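Local coordinates for protein cytochrome P450 (CYP102L1) (Mycobacterium phage Adler, PDB 6N6Q) that binds iron protoporphyrin IX and probably acts as a haem-thiolate monooxygenase of the cytochrome P450 superfamily, at residues A[122-127]-A[320-325]; A[231-236]-A[248-252]; A[439-445]-A[464-470]. All blocks are in the same frame, centred on the assembly; numbering follows the deposited sequence.

Contact 1. Residues A[122-127]-A[320-325]; sequences MSTYHQ and FQFDQI
Residues 122-127 lie inside helix 119-145. Segment 320-325 enters as an extended loop (phi/psi -66/119 at F320, -110/151 at Q321) and turns at F322 into a weakly bonded helical turn. The backbones come nearest at S123 and F322, CA atoms 6.0 Å apart. One polar contact spans the gap: H126, chi1 t (170°), points toward the loop, and its NE2 donates to F320 O at 2.9 Å (N-H...O 169°). This carbonyl sits at the imidazole edge. Two CH-pi contacts run in opposite senses. F322 CA stands over the H126 ring, 3.8 Å from the centroid and 4° off its normal. The F322 ring, set by chi1 t (174°), receives S123 CB over its face at 3.8 Å and 6° off normal. Apolar packing joins M122 CB to F322 CE1 (3.8 Å), and I325 CG1 makes a van der Waals contact with H126 CE1 at 4.1 Å. On helix 422-439, H427 hydrogen-bonds H126 ND1 and meets the F322 ring, while M122 rests on F424. Helices 119-145, 322-326 and 422-439 correspond to D, J' and L, and their packing here, with the M122 side chain about 8 Å from the haem, is consistent with the P450 fold.

Contact 2. Residues A[231-236]-A[248-252]; sequences IIDVRR and LDIML
Two short helical segments, 231-236 and 248-252, cross almost at right angles: the angle between their N-to-C directions is 79° (signed crossing -79°), and the axes approach to 10.7 Å. CA pairs set the register at I232-L248 (7.7 Å), R235-D249 (7.8 Å) and R236-L252 (7.6 Å). So wide a separation is filled by side chains, above all R235, L248 and L252, all three pointing toward the opposing helix. L248, chi1 t and chi2 p (177°, 52°), reaches across with CD2 at 3.9 Å from I231 CG2 and 3.7 Å from R235 CB. L252 takes the m,t rotamer, placing CD1 at 3.7 Å from R235 CG and CD2 at 3.9 Å from both I232 CG2 and R236 CG. Spaced four residues apart, the leucines occupy successive turns of one helix face. I231 and I232, both m,t, pack against L248, and I232 also reaches L252. R235 leaves its backbone with chi1 t (178°), then bends through chi2 p (66°) and chi3 p (63°), which brings the guanidinium over L248 CD2 while its edge meets D249. There NH1 donates to D249 OD1 at 2.9 Å (156°), a salt bridge; D249 chi1 m (-74°) brings the carboxylate within reach. D246 also holds R235 NH1 in a salt bridge and accepts a hydrogen bond from D249 N, so the arginine is tied to the start of helix 247-253. I232 and M251 rest on helix 265-296. Leucines backed by a buried ion pair thus join what correspond to the G helix and the short H helix of the P450 fold.

Contact 3. Residues A[439-445]-A[464-470]; sequences QFELEPR and QLRLRNR
This is the small antiparallel beta-3 sheet of the P450 fold, where edge strand 440-444, leaving helix 422-439, pairs with the near-C-terminal strand 464-469. The short strand axes approach to 4.7 Å, with 149° between their N-to-C directions; F440 faces N469 and E443 faces R466. The E443-R466 pair is firmest: E443 N to R466 O, 2.8 Å; R466 N to E443 O, 3.0 Å. E441 N donates to R468 O (3.1 Å), the return R468 N to E441 O being weak (3.5 Å); R470 N reaches Q439 O at 3.0 Å. A water joins R445 N (2.9 Å) to Q464 O (2.7 Å). E443, extended t,t, forms salt bridges with R466 (OE2 to NH2 3.1 Å) and R468 (OE1 to NH1 2.6 Å), a three-residue network on one face. L442 CD2 meets L467 CD2 (3.6 Å) on the other, and L467 CD1 lies over the F440 ring, 4.2 Å from its centroid. L465 bonds I150 through its backbone, making 464-469 the central strand of this three-stranded beta-3 sheet.

Contact 2 is the most enclosed, five of its seven touching residues being buried, against four of eight in contact 1 and three of fourteen in contact 3. Contact 3 hides 829 Å², against 342 Å² and 284 Å² in contacts 2 and 1, pairing two seven-residue segments with long side chains. Chemistry differs: main-chain bonds and a partly exposed charge network in contact 3, leucines with one buried ion pair in contact 2, one imidazole-to-carbonyl hydrogen bond plus CH-pi contacts over imidazole and phenyl faces in contact 1. Helix 119-145 carries half of contact 1 and packs on F440 and L467; helix 422-439 flanks contact 1 and leads into contact 3; helix 265-296 backs contacts 2 and 3.

Contact 1. Residues A[122-127]-A[320-325]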
loop_
_atom_site.group_PDB
_atom_site.type_symbol
_atom_site.label_atom_id
_atom_site.label_comp_id
_atom_site.label_asym_id
_atom_site.label_seq_id
_atom_site.Cartn_x
_atom_site.Cartn_y
_atom_site.Cartn_z
ATOM N N MET A 122 7.371 10.330 -12.565
ATOM C CA MET A 122 5.924 10.143 -12.598
ATOM C C MET A 122 5.322 10.682 -13.891
ATOM O O MET A 122 4.381 10.091 -14.434
ATOM C CB MET A 122 5.275 10.809 -11.384
ATOM C CG MET A 122 5.538 10.084 -10.074
ATOM S SD MET A 122 5.225 8.312 -10.201
ATOM C CE MET A 122 3.510 8.299 -10.734
ATOM N N SER A 123 5.854 11.796 -14.398
ATOM C CA SER A 123 5.334 12.358 -15.641
ATOM C C SER A 123 5.521 11.400 -16.809
ATOM O O SER A 123 4.715 11.400 -17.746
ATOM C CB SER A 123 6.007 13.699 -15.938
ATOM O OG SER A 123 7.405 13.542 -16.111
ATOM N N THR A 124 6.571 10.573 -16.771
ATOM C CA THR A 124 6.751 9.567 -17.810
ATOM C C THR A 124 5.646 8.518 -17.772
ATOM O O THR A 124 5.271 7.979 -18.819
ATOM C CB THR A 124 8.115 8.890 -17.668
ATOM O OG1 THR A 124 8.145 8.117 -16.462
ATOM C CG2 THR A 124 9.227 9.930 -17.625
ATOM N N TYR A 125 5.111 8.223 -16.587
ATOM C CA TYR A 125 4.076 7.208 -16.442
ATOM C C TYR A 125 2.665 7.762 -16.581
ATOM O O TYR A 125 1.729 6.976 -16.769
ATOM C CB TYR A 125 4.184 6.518 -15.076
ATOM C CG TYR A 125 5.579 6.102 -14.666
ATOM C CD1 TYR A 125 6.464 5.542 -15.580
ATOM C CD2 TYR A 125 6.008 6.267 -13.357
ATOM C CE1 TYR A 125 7.736 5.161 -15.197
ATOM C CE2 TYR A 125 7.276 5.890 -12.967
ATOM C CZ TYR A 125 8.136 5.336 -13.889
ATOM O OH TYR A 125 9.402 4.959 -13.498
ATOM N N HIS A 126 2.496 9.086 -16.498
ATOM C CA HIS A 126 1.167 9.676 -16.351
ATOM C C HIS A 126 0.213 9.225 -17.452
ATOM O O HIS A 126 -0.939 8.870 -17.182
ATOM C CB HIS A 126 1.264 11.201 -16.338
ATOM C CG HIS A 126 -0.064 11.885 -16.430
ATOM N ND1 HIS A 126 -0.906 12.023 -15.348
ATOM C CD2 HIS A 126 -0.703 12.455 -17.478
ATOM C CE1 HIS A 126 -2.002 12.658 -15.723
ATOM N NE2 HIS A 126 -1.906 12.931 -17.013
ATOM N N GLN A 127 0.678 9.245 -18.704
ATOM C CA GLN A 127 -0.180 8.860 -19.821
ATOM C C GLN A 127 -0.687 7.432 -19.660
ATOM O O GLN A 127 -1.883 7.161 -19.826
ATOM C CB GLN A 127 0.580 9.022 -21.139
ATOM C CG GLN A 127 0.129 10.208 -21.981
ATOM C CD GLN A 127 0.128 11.518 -21.210
ATOM O OE1 GLN A 127 1.166 11.963 -20.711
ATOM N NE2 GLN A 127 -1.041 12.145 -21.111
ATOM N N PHE A 320 -6.687 14.394 -18.676
ATOM C CA PHE A 320 -5.728 14.478 -17.582
ATOM C C PHE A 320 -4.352 14.871 -18.109
ATOM O O PHE A 320 -3.760 14.151 -18.918
ATOM C CB PHE A 320 -5.643 13.143 -16.842
ATOM C CG PHE A 320 -6.839 12.840 -15.981
ATOM C CD1 PHE A 320 -7.069 13.550 -14.815
ATOM C CD2 PHE A 320 -7.718 11.824 -16.324
ATOM C CE1 PHE A 320 -8.165 13.268 -14.016
ATOM C CE2 PHE A 320 -8.815 11.537 -15.529
ATOM C CZ PHE A 320 -9.037 12.260 -14.374
ATOM N N GLN A 321 -3.846 16.010 -17.650
ATOM C CA GLN A 321 -2.456 16.386 -17.848
ATOM C C GLN A 321 -1.738 16.333 -16.506
ATOM O O GLN A 321 -2.348 16.526 -15.450
ATOM C CB GLN A 321 -2.334 17.777 -18.479
ATOM C CG GLN A 321 -3.490 18.693 -18.154
ATOM C CD GLN A 321 -3.604 19.881 -19.093
ATOM O OE1 GLN A 321 -2.600 20.458 -19.512
ATOM N NE2 GLN A 321 -4.837 20.250 -19.432
ATOM N N PHE A 322 -0.430 16.063 -16.562
ATOM C CA PHE A 322 0.317 15.705 -15.358
ATOM C C PHE A 322 0.226 16.786 -14.286
ATOM O O PHE A 322 0.077 16.478 -13.097
ATOM C CB PHE A 322 1.777 15.426 -15.715
ATOM C CG PHE A 322 2.655 15.189 -14.520
ATOM C CD1 PHE A 322 2.566 14.008 -13.803
ATOM C CD2 PHE A 322 3.568 16.145 -14.115
ATOM C CE1 PHE A 322 3.369 13.788 -12.702
ATOM C CE2 PHE A 322 4.375 15.931 -13.017
ATOM C CZ PHE A 322 4.275 14.752 -12.309
ATOM N N ASP A 323 0.311 18.057 -14.683
ATOM C CA ASP A 323 0.337 19.143 -13.708
ATOM C C ASP A 323 -0.992 19.332 -12.989
ATOM O O ASP A 323 -1.005 19.868 -11.876
ATOM C CB ASP A 323 0.741 20.451 -14.390
ATOM C CG ASP A 323 2.236 20.556 -14.604
ATOM O OD1 ASP A 323 2.996 20.138 -13.704
ATOM O OD2 ASP A 323 2.652 21.056 -15.671
ATOM N N GLN A 324 -2.106 18.908 -13.589
ATOM C CA GLN A 324 -3.408 19.147 -12.977
ATOM C C GLN A 324 -3.644 18.294 -11.738
ATOM O O GLN A 324 -4.464 18.668 -10.894
ATOM C CB GLN A 324 -4.524 18.895 -13.991
ATOM C CG GLN A 324 -4.672 19.986 -15.033
ATOM C CD GLN A 324 -5.770 19.684 -16.034
ATOM O OE1 GLN A 324 -6.041 18.522 -16.345
ATOM N NE2 GLN A 324 -6.406 20.729 -16.548
ATOM N N ILE A 325 -2.943 17.167 -11.609
ATOM C CA ILE A 325 -3.244 16.220 -10.539
ATOM C C ILE A 325 -2.930 16.827 -9.178
ATOM O O ILE A 325 -3.760 16.797 -8.262
ATOM C CB ILE A 325 -2.485 14.901 -10.764
ATOM C CG1 ILE A 325 -2.858 14.310 -12.125
ATOM C CG2 ILE A 325 -2.780 13.917 -9.646
ATOM C CD1 ILE A 325 -4.350 14.305 -12.400
#

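Contact 2. Residues A[231-236]-A[248-252]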
loop_
_atom_site.group_PDB
_atom_site.type_symbol
_atom_site.label_atom_id
_atom_site.label_comp_id
_atom_site.label_asym_id
_atom_site.label_seq_id
_atom_site.Cartn_x
_atom_site.Cartn_y
_atom_site.Cartn_z
ATOM N N ILE A 231 9.257 -11.921 -18.823
ATOM C CA ILE A 231 9.121 -10.471 -18.935
ATOM C C ILE A 231 10.493 -9.815 -19.025
ATOM O O ILE A 231 10.682 -8.825 -19.744
ATOM C CB ILE A 231 8.299 -9.924 -17.753
ATOM C CG1 ILE A 231 6.892 -10.525 -17.765
ATOM C CG2 ILE A 231 8.232 -8.406 -17.795
ATOM C CD1 ILE A 231 6.022 -10.082 -16.611
ATOM N N ILE A 232 11.477 -10.365 -18.312
ATOM C CA ILE A 232 12.830 -9.819 -18.362
ATOM C C ILE A 232 13.484 -10.129 -19.703
ATOM O O ILE A 232 14.119 -9.259 -20.313
ATOM C CB ILE A 232 13.663 -10.359 -17.185
ATOM C CG1 ILE A 232 13.095 -9.859 -15.855
ATOM C CG2 ILE A 232 15.123 -9.955 -17.331
ATOM C CD1 ILE A 232 13.641 -10.584 -14.646
ATOM N N ASP A 233 13.335 -11.364 -20.191
ATOM C CA ASP A 233 14.005 -11.766 -21.424
ATOM C C ASP A 233 13.444 -11.032 -22.637
ATOM O O ASP A 233 14.204 -10.605 -23.514
ATOM C CB ASP A 233 13.894 -13.278 -21.618
ATOM C CG ASP A 233 14.821 -14.052 -20.704
ATOM O OD1 ASP A 233 15.941 -13.563 -20.441
ATOM O OD2 ASP A 233 14.431 -15.148 -20.246
ATOM N N VAL A 234 12.119 -10.884 -22.710
ATOM C CA VAL A 234 11.504 -10.210 -23.852
ATOM C C VAL A 234 11.983 -8.765 -23.941
ATOM O O VAL A 234 12.288 -8.264 -25.030
ATOM C CB VAL A 234 9.969 -10.298 -23.762
ATOM C CG1 VAL A 234 9.319 -9.389 -24.791
ATOM C CG2 VAL A 234 9.509 -11.732 -23.961
ATOM N N ARG A 235 12.068 -8.077 -22.800
ATOM C CA ARG A 235 12.527 -6.692 -22.807
ATOM C C ARG A 235 13.999 -6.597 -23.188
ATOM O O ARG A 235 14.410 -5.645 -23.862
ATOM C CB ARG A 235 12.289 -6.053 -21.440
ATOM C CG ARG A 235 12.785 -4.622 -21.339
ATOM C CD ARG A 235 11.992 -3.707 -22.255
ATOM N NE ARG A 235 10.586 -3.659 -21.867
ATOM C CZ ARG A 235 10.088 -2.796 -20.990
ATOM N NH1 ARG A 235 10.881 -1.903 -20.413
ATOM N NH2 ARG A 235 8.798 -2.824 -20.690
ATOM N N ARG A 236 14.809 -7.570 -22.762
ATOM C CA ARG A 236 16.223 -7.569 -23.121
ATOM C C ARG A 236 16.417 -7.590 -24.632
ATOM O O ARG A 236 17.373 -6.999 -25.143
ATOM C CB ARG A 236 16.927 -8.762 -22.477
ATOM C CG ARG A 236 17.178 -8.604 -20.986
ATOM C CD ARG A 236 17.696 -9.895 -20.376
ATOM N NE ARG A 236 18.601 -10.592 -21.284
ATOM C CZ ARG A 236 19.902 -10.344 -21.379
ATOM N NH1 ARG A 236 20.458 -9.411 -20.616
ATOM N NH2 ARG A 236 20.647 -11.028 -22.238
ATOM N N LEU A 248 11.483 -1.368 -15.447
ATOM C CA LEU A 248 12.204 -2.548 -15.908
ATOM C C LEU A 248 13.449 -2.161 -16.697
ATOM O O LEU A 248 14.492 -2.816 -16.583
ATOM C CB LEU A 248 11.278 -3.428 -16.748
ATOM C CG LEU A 248 11.875 -4.684 -17.387
ATOM C CD1 LEU A 248 12.598 -5.526 -16.348
ATOM C CD2 LEU A 248 10.783 -5.493 -18.064
ATOM N N ASP A 249 13.362 -1.094 -17.498
ATOM C CA ASP A 249 14.516 -0.655 -18.275
ATOM C C ASP A 249 15.667 -0.235 -17.370
ATOM O O ASP A 249 16.822 -0.603 -17.612
ATOM C CB ASP A 249 14.123 0.495 -19.200
ATOM C CG ASP A 249 13.305 0.037 -20.391
ATOM O OD1 ASP A 249 13.582 -1.061 -20.920
ATOM O OD2 ASP A 249 12.387 0.777 -20.802
ATOM N N ILE A 250 15.372 0.532 -16.319
ATOM C CA ILE A 250 16.429 0.998 -15.426
ATOM C C ILE A 250 17.065 -0.173 -14.687
ATOM O O ILE A 250 18.278 -0.181 -14.444
ATOM C CB ILE A 250 15.878 2.060 -14.458
ATOM C CG1 ILE A 250 15.403 3.287 -15.239
ATOM C CG2 ILE A 250 16.936 2.467 -13.443
ATOM C CD1 ILE A 250 14.905 4.421 -14.361
ATOM N N MET A 251 16.269 -1.185 -14.328
ATOM C CA MET A 251 16.835 -2.354 -13.662
ATOM C C MET A 251 17.747 -3.144 -14.592
ATOM O O MET A 251 18.675 -3.816 -14.126
ATOM C CB MET A 251 15.720 -3.249 -13.116
ATOM C CG MET A 251 15.086 -2.721 -11.835
ATOM S SD MET A 251 13.908 -3.862 -11.081
ATOM C CE MET A 251 12.683 -3.999 -12.379
ATOM N N LEU A 252 17.506 -3.074 -15.901
ATOM C CA LEU A 252 18.352 -3.738 -16.881
ATOM C C LEU A 252 19.471 -2.845 -17.403
ATOM O O LEU A 252 20.321 -3.327 -18.158
ATOM C CB LEU A 252 17.509 -4.230 -18.062
ATOM C CG LEU A 252 16.514 -5.359 -17.794
ATOM C CD1 LEU A 252 15.539 -5.496 -18.951
ATOM C CD2 LEU A 252 17.248 -6.671 -17.557
#

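Contact 3. Residues A[439-445]-A[464-470]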
loop_
_atom_site.group_PDB
_atom_site.type_symbol
_atom_site.label_atom_id
_atom_site.label_comp_id
_atom_site.label_asym_id
_atom_site.label_seq_id
_atom_site.Cartn_x
_atom_site.Cartn_y
_atom_site.Cartn_z
ATOM N N GLN A 439 -17.180 11.099 -13.453
ATOM C CA GLN A 439 -18.012 10.301 -14.343
ATOM C C GLN A 439 -19.223 9.682 -13.663
ATOM O O GLN A 439 -20.265 9.526 -14.308
ATOM C CB GLN A 439 -17.180 9.181 -14.977
ATOM C CG GLN A 439 -16.015 9.675 -15.809
ATOM C CD GLN A 439 -16.466 10.489 -17.003
ATOM O OE1 GLN A 439 -16.111 11.659 -17.143
ATOM N NE2 GLN A 439 -17.254 9.870 -17.876
ATOM N N PHE A 440 -19.117 9.312 -12.389
ATOM C CA PHE A 440 -20.179 8.594 -11.704
ATOM C C PHE A 440 -20.562 9.312 -10.418
ATOM O O PHE A 440 -19.818 10.145 -9.896
ATOM C CB PHE A 440 -19.769 7.154 -11.366
ATOM C CG PHE A 440 -19.248 6.378 -12.538
ATOM C CD1 PHE A 440 -20.119 5.799 -13.445
ATOM C CD2 PHE A 440 -17.886 6.216 -12.727
ATOM C CE1 PHE A 440 -19.642 5.081 -14.521
ATOM C CE2 PHE A 440 -17.403 5.498 -13.802
ATOM C CZ PHE A 440 -18.283 4.930 -14.700
ATOM N N GLU A 441 -21.746 8.972 -9.917
ATOM C CA GLU A 441 -22.148 9.292 -8.558
ATOM C C GLU A 441 -22.263 7.996 -7.764
ATOM O O GLU A 441 -22.605 6.943 -8.310
ATOM C CB GLU A 441 -23.469 10.068 -8.524
ATOM C CG GLU A 441 -24.661 9.335 -9.108
ATOM C CD GLU A 441 -25.872 10.237 -9.244
ATOM O OE1 GLU A 441 -25.684 11.457 -9.441
ATOM O OE2 GLU A 441 -27.011 9.730 -9.147
ATOM N N LEU A 442 -21.959 8.080 -6.474
ATOM C CA LEU A 442 -21.761 6.904 -5.638
ATOM C C LEU A 442 -23.003 6.659 -4.787
ATOM O O LEU A 442 -23.435 7.545 -4.042
ATOM C CB LEU A 442 -20.529 7.082 -4.751
ATOM C CG LEU A 442 -19.278 7.645 -5.431
ATOM C CD1 LEU A 442 -18.212 7.984 -4.402
ATOM C CD2 LEU A 442 -18.733 6.670 -6.459
ATOM N N GLU A 443 -23.566 5.459 -4.897
ATOM C CA GLU A 443 -24.693 5.053 -4.065
ATOM C C GLU A 443 -24.236 3.979 -3.090
ATOM O O GLU A 443 -23.899 2.864 -3.521
ATOM C CB GLU A 443 -25.849 4.537 -4.924
ATOM C CG GLU A 443 -27.065 4.090 -4.121
ATOM C CD GLU A 443 -28.160 3.499 -4.991
ATOM O OE1 GLU A 443 -28.028 3.540 -6.233
ATOM O OE2 GLU A 443 -29.155 2.989 -4.432
ATOM N N PRO A 444 -24.196 4.253 -1.790
ATOM C CA PRO A 444 -23.814 3.223 -0.823
ATOM C C PRO A 444 -24.948 2.232 -0.601
ATOM O O PRO A 444 -26.093 2.446 -1.003
ATOM C CB PRO A 444 -23.524 4.026 0.448
ATOM C CG PRO A 444 -24.429 5.205 0.335
ATOM C CD PRO A 444 -24.493 5.540 -1.138
ATOM N N ARG A 445 -24.604 1.126 0.055
ATOM C CA ARG A 445 -25.581 0.093 0.374
ATOM C C ARG A 445 -26.291 0.443 1.675
ATOM O O ARG A 445 -25.622 0.614 2.704
ATOM C CB ARG A 445 -24.910 -1.263 0.495
ATOM C CG ARG A 445 -25.862 -2.386 0.865
ATOM C CD ARG A 445 -25.234 -3.741 0.618
ATOM N NE ARG A 445 -25.115 -4.035 -0.807
ATOM C CZ ARG A 445 -26.042 -4.675 -1.514
ATOM N NH1 ARG A 445 -27.158 -5.086 -0.929
ATOM N NH2 ARG A 445 -25.853 -4.906 -2.807
ATOM N N GLN A 464 -19.684 -2.559 -1.037
ATOM C CA GLN A 464 -20.339 -2.566 -2.337
ATOM C C GLN A 464 -20.922 -1.189 -2.611
ATOM O O GLN A 464 -21.621 -0.628 -1.761
ATOM C CB GLN A 464 -21.445 -3.626 -2.401
ATOM C CG GLN A 464 -20.945 -5.056 -2.502
ATOM C CD GLN A 464 -22.079 -6.062 -2.576
ATOM O OE1 GLN A 464 -23.099 -5.916 -1.902
ATOM N NE2 GLN A 464 -21.909 -7.088 -3.403
ATOM N N LEU A 465 -20.631 -0.649 -3.789
ATOM C CA LEU A 465 -21.192 0.614 -4.238
ATOM C C LEU A 465 -21.922 0.407 -5.557
ATOM O O LEU A 465 -21.728 -0.596 -6.250
ATOM C CB LEU A 465 -20.108 1.688 -4.408
ATOM C CG LEU A 465 -19.361 2.162 -3.161
ATOM C CD1 LEU A 465 -18.324 3.212 -3.532
ATOM C CD2 LEU A 465 -20.328 2.703 -2.119
ATOM N N ARG A 466 -22.774 1.370 -5.895
ATOM C CA ARG A 466 -23.461 1.387 -7.176
ATOM C C ARG A 466 -23.312 2.766 -7.796
ATOM O O ARG A 466 -23.275 3.780 -7.093
ATOM C CB ARG A 466 -24.942 1.019 -7.032
ATOM C CG ARG A 466 -25.638 0.747 -8.355
ATOM C CD ARG A 466 -26.840 -0.158 -8.165
ATOM N NE ARG A 466 -27.806 0.404 -7.227
ATOM C CZ ARG A 466 -28.890 -0.236 -6.802
ATOM N NH1 ARG A 466 -29.147 -1.465 -7.231
ATOM N NH2 ARG A 466 -29.716 0.353 -5.947
ATOM N N LEU A 467 -23.218 2.795 -9.121
ATOM C CA LEU A 467 -22.906 4.011 -9.853
ATOM C C LEU A 467 -23.980 4.304 -10.888
ATOM O O LEU A 467 -24.563 3.392 -11.482
ATOM C CB LEU A 467 -21.553 3.897 -10.558
ATOM C CG LEU A 467 -20.425 3.228 -9.778
ATOM C CD1 LEU A 467 -19.391 2.695 -10.742
ATOM C CD2 LEU A 467 -19.794 4.207 -8.806
ATOM N N ARG A 468 -24.238 5.592 -11.091
ATOM C CA ARG A 468 -24.982 6.085 -12.239
ATOM C C ARG A 468 -24.112 7.098 -12.967
ATOM O O ARG A 468 -23.410 7.891 -12.332
ATOM C CB ARG A 468 -26.307 6.738 -11.831
ATOM C CG ARG A 468 -27.175 5.925 -10.885
ATOM C CD ARG A 468 -27.518 4.550 -11.442
ATOM N NE ARG A 468 -28.731 4.012 -10.831
ATOM C CZ ARG A 468 -28.801 3.525 -9.594
ATOM N NH1 ARG A 468 -27.725 3.504 -8.819
ATOM N NH2 ARG A 468 -29.953 3.061 -9.129
ATOM N N ASN A 469 -24.144 7.058 -14.297
ATOM C CA ASN A 469 -23.428 8.056 -15.078
ATOM C C ASN A 469 -24.024 9.435 -14.823
ATOM O O ASN A 469 -25.246 9.609 -14.845
ATOM C CB ASN A 469 -23.487 7.708 -16.565
ATOM C CG ASN A 469 -22.764 6.416 -16.889
ATOM O OD1 ASN A 469 -23.374 5.347 -16.951
ATOM N ND2 ASN A 469 -21.454 6.507 -17.095
ATOM N N ARG A 470 -23.155 10.416 -14.571
ATOM C CA ARG A 470 -23.616 11.725 -14.120
ATOM C C ARG A 470 -24.380 12.489 -15.196
ATOM O O ARG A 470 -25.096 13.440 -14.861
ATOM C CB ARG A 470 -22.433 12.556 -13.623
ATOM C CG ARG A 470 -21.684 11.908 -12.469
ATOM C CD ARG A 470 -21.482 12.861 -11.300
ATOM N NE ARG A 470 -20.503 13.904 -11.592
ATOM C CZ ARG A 470 -20.809 15.179 -11.808
ATOM N NH1 ARG A 470 -22.072 15.579 -11.758
ATOM N NH2 ARG A 470 -19.849 16.056 -12.066
HETATM O O HOH W 1 -21.924 0.222 0.774
#